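Local coordinates for fiber protein 2 (Human adenovirus type 41, PDB 2BZV) that forms the trimeric spikes that protrude from the capsid vertices, their terminal knob, the domain described here, probably attaching the virion to a host-cell receptor, at residues A[36-41]-A[70-75]; A[26-31]-A[53-58]. All blocks are in the same frame, centred on the assembly; numbering follows the deposited sequence. Where two conformers were deposited one is given.

After strand 18-20 the chain runs through loop 26-31, then enters strand 36-45, turns back along strand 48-57 and goes on to strand 69-76. Contact 2 closes the path from the loop to the end of strand 48-57 and the residue after it, at 53-58. Contact 1 closes the next one, from 36-41 to 70-75. Because the four segments alternate along the chain, the two closures cross rather than nest. Strands 36-45 and 48-57 are antiparallel neighbours, hydrogen-bonded, as from Phe39 N to Thr54 O (2.8 Å), so the contacts share one sheet. Contact 1 ties that sheet to the one facing it in the knob sandwich; contact 2 ties it to the loop.

Contact 1. Residues A[36-41]-A[70-75]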
# COMPACT_ATOMS: atom_id res chain seq x y z
N ALA A 36 13.44 -3.66 -23.53
CA ALA A 36 13.05 -3.85 -22.14
C ALA A 36 11.64 -4.41 -22.03
O ALA A 36 10.83 -4.32 -22.96
CB ALA A 36 13.14 -2.52 -21.39
N ASN A 37 11.36 -4.96 -20.85
CA ASN A 37 10.01 -5.36 -20.48
C ASN A 37 9.54 -4.49 -19.34
O ASN A 37 10.21 -4.42 -18.30
CB ASN A 37 9.97 -6.84 -20.07
CG ASN A 37 8.54 -7.31 -19.87
OD1 ASN A 37 7.92 -6.96 -18.86
ND2 ASN A 37 8.02 -8.08 -20.82
N LEU A 38 8.41 -3.81 -19.54
CA LEU A 38 7.80 -3.01 -18.49
C LEU A 38 6.53 -3.67 -18.02
O LEU A 38 5.61 -3.92 -18.81
CB LEU A 38 7.46 -1.61 -19.01
CG LEU A 38 6.75 -0.71 -17.99
CD1 LEU A 38 7.66 -0.38 -16.81
CD2 LEU A 38 6.26 0.56 -18.64
N PHE A 39 6.46 -3.94 -16.72
CA PHE A 39 5.23 -4.42 -16.10
C PHE A 39 4.79 -3.38 -15.08
O PHE A 39 5.34 -3.27 -13.99
CB PHE A 39 5.44 -5.78 -15.44
CG PHE A 39 4.22 -6.24 -14.71
CD1 PHE A 39 3.08 -6.60 -15.40
CD2 PHE A 39 4.19 -6.24 -13.32
CE1 PHE A 39 1.92 -7.02 -14.73
CE2 PHE A 39 3.06 -6.68 -12.65
CZ PHE A 39 1.93 -7.08 -13.36
N LEU A 40 3.78 -2.61 -15.46
CA LEU A 40 3.14 -1.61 -14.60
C LEU A 40 1.71 -2.07 -14.40
O LEU A 40 1.03 -2.39 -15.38
CB LEU A 40 3.19 -0.24 -15.28
CG LEU A 40 2.40 0.87 -14.58
CD1 LEU A 40 2.89 1.13 -13.16
CD2 LEU A 40 2.49 2.15 -15.38
N CYS A 41 1.27 -2.12 -13.14
CA CYS A 41 -0.08 -2.53 -12.81
C CYS A 41 -0.68 -1.48 -11.88
O CYS A 41 -0.07 -1.19 -10.83
CB CYS A 41 -0.07 -3.90 -12.14
SG CYS A 41 -1.73 -4.50 -11.70
N LEU A 70 18.11 6.09 -14.90
CA LEU A 70 17.26 5.92 -16.07
C LEU A 70 15.87 6.39 -15.72
O LEU A 70 15.40 6.11 -14.61
CB LEU A 70 17.25 4.44 -16.40
CG LEU A 70 16.56 3.90 -17.62
CD1 LEU A 70 17.27 2.62 -18.06
CD2 LEU A 70 15.10 3.57 -17.34
N SER A 71 15.21 7.07 -16.65
CA SER A 71 13.85 7.53 -16.43
C SER A 71 12.91 6.96 -17.48
O SER A 71 13.32 6.59 -18.60
CB SER A 71 13.76 9.05 -16.50
OG SER A 71 14.00 9.45 -17.84
N LEU A 72 11.64 6.89 -17.13
CA LEU A 72 10.59 6.46 -18.04
C LEU A 72 9.40 7.38 -17.84
O LEU A 72 8.89 7.47 -16.72
CB LEU A 72 10.16 5.02 -17.74
CG LEU A 72 8.88 4.53 -18.46
CD1 LEU A 72 9.15 4.42 -19.94
CD2 LEU A 72 8.40 3.20 -17.86
N LYS A 73 8.95 8.03 -18.90
CA LYS A 73 7.79 8.91 -18.84
C LYS A 73 6.62 8.30 -19.60
O LYS A 73 6.75 7.91 -20.77
CB LYS A 73 8.13 10.28 -19.41
CG LYS A 73 7.01 11.28 -19.22
CD LYS A 73 7.51 12.66 -19.58
CE LYS A 73 6.41 13.65 -19.30
NZ LYS A 73 6.84 15.03 -19.70
N LEU A 74 5.47 8.23 -18.94
CA LEU A 74 4.22 7.79 -19.56
C LEU A 74 3.29 8.99 -19.61
O LEU A 74 2.77 9.43 -18.58
CB LEU A 74 3.57 6.65 -18.78
CG LEU A 74 4.44 5.40 -18.59
CD1 LEU A 74 3.65 4.35 -17.84
CD2 LEU A 74 4.93 4.83 -19.92
N PRO A 75 3.10 9.56 -20.81
CA PRO A 75 2.23 10.72 -20.97
C PRO A 75 0.82 10.33 -21.39
O PRO A 75 0.64 9.35 -22.14
CB PRO A 75 2.91 11.48 -22.12
CG PRO A 75 3.46 10.38 -23.00
CD PRO A 75 3.76 9.21 -22.08
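Leu38 and Leu72 meet end on across the middle of the knob sandwich, and two residues further along each strand Leu40 and Leu74 do the same. The backbones stay apart, with Leu38 CA 9.9 Å from Leu72 CA, and the two side-chain pairs span the gap. In the first pair Leu72 offers a single methyl to both branches of its partner: its CD2 lies 3.5 Å from Leu38 CD2 and 3.8 Å from Leu38 CD1, so the forked end of Leu38 receives one prong of Leu72. The second pair is a simpler touch of methyl on methyl, Leu40 CD2 to Leu74 CD1 at 3.5 Å. Both closest approaches are tighter than ordinary methyl packing, so the packing is tight at these two points.

The conformations differ in one place. Leu38, Leu40 and Leu72 all carry CG anti to the backbone N, whereas Leu74 swings its CG beside the N and opposite the carbonyl carbon (chi1 -58°), and with chi2 at -178° the CD1 branch is the one sent across to Leu40. All four residues are buried, and the contact lies about 4 Å from the centre of the chain.

Around it, Ile53 and Ile55 of strand 48-57 touch Leu38, Ile53 also reaches Leu40, and Trp92 packs on Leu40 from a loop. Trp152 of strand 146-153 lies against Leu72. The alternate residues of strand 36-45, Phe39 and Cys41, instead pack on Ile170 of the second subunit, so this strand serves both the sandwich core and the trimer interface.

Contact 2. Residues A[26-31]-A[53-58]; sequences PNCSIY and ITIKGL
Pro26 and Leu58 make the closest touch of this contact, between the loop that precedes strand 36-45 and the residue just after strand 48-57. The meeting is apolar: Leu58 CD1 lies over one face of the Pro26 ring, displaced toward CG (3.8 Å) and CB (4.0 Å), the two side chains crossing at about a right angle. A chi1 of -61° sets Leu58 CG beside the backbone N, and chi2 of 171° then sends CD1, rather than CD2, to the ring.

The rest of the apolar contact is looser and gathers on one methyl. Ile55 CD1 stands 4.5 Å from Cys28 SG and 4.4 Å from Ile30 CD1. Its CG1 lies anti to the backbone N and chi2 (164°) keeps the chain extended, which carries CD1 out to those two partners.

Polar bonds hold the loop from elsewhere. Asn27 and Cys28 together face Ala36 in a classic beta bulge, and the amide of Asn27 is gripped at both ends, OD1 taking the backbone N of Leu38 and ND2 reaching Thr91 OG1. The carboxylate of Asp35 takes the backbone N of both Ile30 and Tyr31.

Between the two segments the chemistry is purely van der Waals, without direction of its own; the loop's placement is therefore likely to depend on the bulge and the bonds of Asn27 and Asp35, with the apolar side chains packing between loop and strand.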
# COMPACT_ATOMS: atom_id res chain seq x y z
N PRO A 26 9.26 -8.32 -25.19
CA PRO A 26 9.63 -6.94 -24.88
C PRO A 26 8.59 -5.94 -25.37
O PRO A 26 8.10 -6.03 -26.49
CB PRO A 26 10.96 -6.75 -25.62
CG PRO A 26 11.46 -8.12 -25.88
CD PRO A 26 10.27 -9.00 -26.02
N ASN A 27 8.27 -4.97 -24.52
CA ASN A 27 7.22 -4.00 -24.81
C ASN A 27 7.64 -2.58 -24.47
O ASN A 27 6.79 -1.70 -24.36
CB ASN A 27 5.94 -4.36 -24.05
CG ASN A 27 6.10 -4.21 -22.54
OD1 ASN A 27 7.23 -4.23 -22.03
ND2 ASN A 27 4.99 -4.07 -21.83
N CYS A 28 8.95 -2.35 -24.33
CA CYS A 28 9.41 -1.04 -23.91
C CYS A 28 10.72 -0.75 -24.64
O CYS A 28 11.53 -1.65 -24.83
CB CYS A 28 9.58 -1.04 -22.39
SG CYS A 28 10.00 0.55 -21.65
N SER A 29 10.91 0.50 -25.03
CA SER A 29 12.08 0.93 -25.81
C SER A 29 12.79 2.07 -25.11
O SER A 29 12.30 3.21 -25.14
CB SER A 29 11.61 1.38 -27.20
OG SER A 29 10.96 0.31 -27.88
N ILE A 30 13.91 1.78 -24.46
CA ILE A 30 14.64 2.80 -23.69
C ILE A 30 15.77 3.39 -24.53
O ILE A 30 15.81 4.60 -24.73
CB ILE A 30 15.20 2.21 -22.38
CG1 ILE A 30 14.07 1.64 -21.51
CG2 ILE A 30 16.01 3.27 -21.65
CD1 ILE A 30 13.08 2.69 -21.02
N TYR A 31 16.67 2.53 -25.03
CA TYR A 31 17.80 2.99 -25.86
C TYR A 31 17.64 2.52 -27.30
O TYR A 31 18.13 3.17 -28.21
CB TYR A 31 19.11 2.43 -25.35
CG TYR A 31 19.49 2.81 -23.94
CD1 TYR A 31 19.50 4.14 -23.52
CD2 TYR A 31 19.90 1.84 -23.05
CE1 TYR A 31 19.88 4.48 -22.23
CE2 TYR A 31 20.28 2.16 -21.76
CZ TYR A 31 20.27 3.48 -21.35
OH TYR A 31 20.65 3.79 -20.06
N ILE A 53 5.40 -1.51 -10.17
CA ILE A 53 6.17 -1.36 -11.40
C ILE A 53 7.46 -2.17 -11.33
O ILE A 53 8.24 -2.06 -10.37
CB ILE A 53 6.43 0.13 -11.74
CG1 ILE A 53 7.08 0.26 -13.13
CG2 ILE A 53 7.21 0.87 -10.67
CD1 ILE A 53 7.08 1.70 -13.65
N THR A 54 7.68 -2.95 -12.38
CA THR A 54 8.89 -3.76 -12.56
C THR A 54 9.38 -3.53 -13.99
O THR A 54 8.60 -3.71 -14.94
CB THR A 54 8.59 -5.25 -12.36
OG1 THR A 54 7.99 -5.43 -11.07
CG2 THR A 54 9.88 -6.06 -12.44
N ILE A 55 10.64 -3.15 -14.14
CA ILE A 55 11.22 -2.96 -15.46
C ILE A 55 12.47 -3.83 -15.55
O ILE A 55 13.26 -3.89 -14.61
CB ILE A 55 11.50 -1.47 -15.73
CG1 ILE A 55 12.01 -1.27 -17.16
CG2 ILE A 55 12.45 -0.88 -14.69
CD1 ILE A 55 11.96 0.15 -17.67
N LYS A 56 12.60 -4.52 -16.68
CA LYS A 56 13.72 -5.44 -16.89
C LYS A 56 14.42 -5.11 -18.20
O LYS A 56 13.80 -5.11 -19.26
CB LYS A 56 13.26 -6.90 -16.93
CG LYS A 56 14.44 -7.87 -16.93
CD LYS A 56 14.04 -9.32 -17.05
CE LYS A 56 15.26 -10.23 -17.07
NZ LYS A 56 14.92 -11.67 -16.88
N GLY A 57 15.71 -4.84 -18.12
CA GLY A 57 16.48 -4.57 -19.33
C GLY A 57 16.87 -5.88 -19.99
O GLY A 57 17.28 -6.83 -19.31
N LEU A 58 16.73 -5.95 -21.31
CA LEU A 58 16.87 -7.22 -22.02
C LEU A 58 17.94 -7.25 -23.11
O LEU A 58 18.45 -8.33 -23.42
CB LEU A 58 15.54 -7.60 -22.65
CG LEU A 58 14.39 -7.81 -21.65
CD1 LEU A 58 13.08 -7.97 -22.41
CD2 LEU A 58 14.67 -9.00 -20.75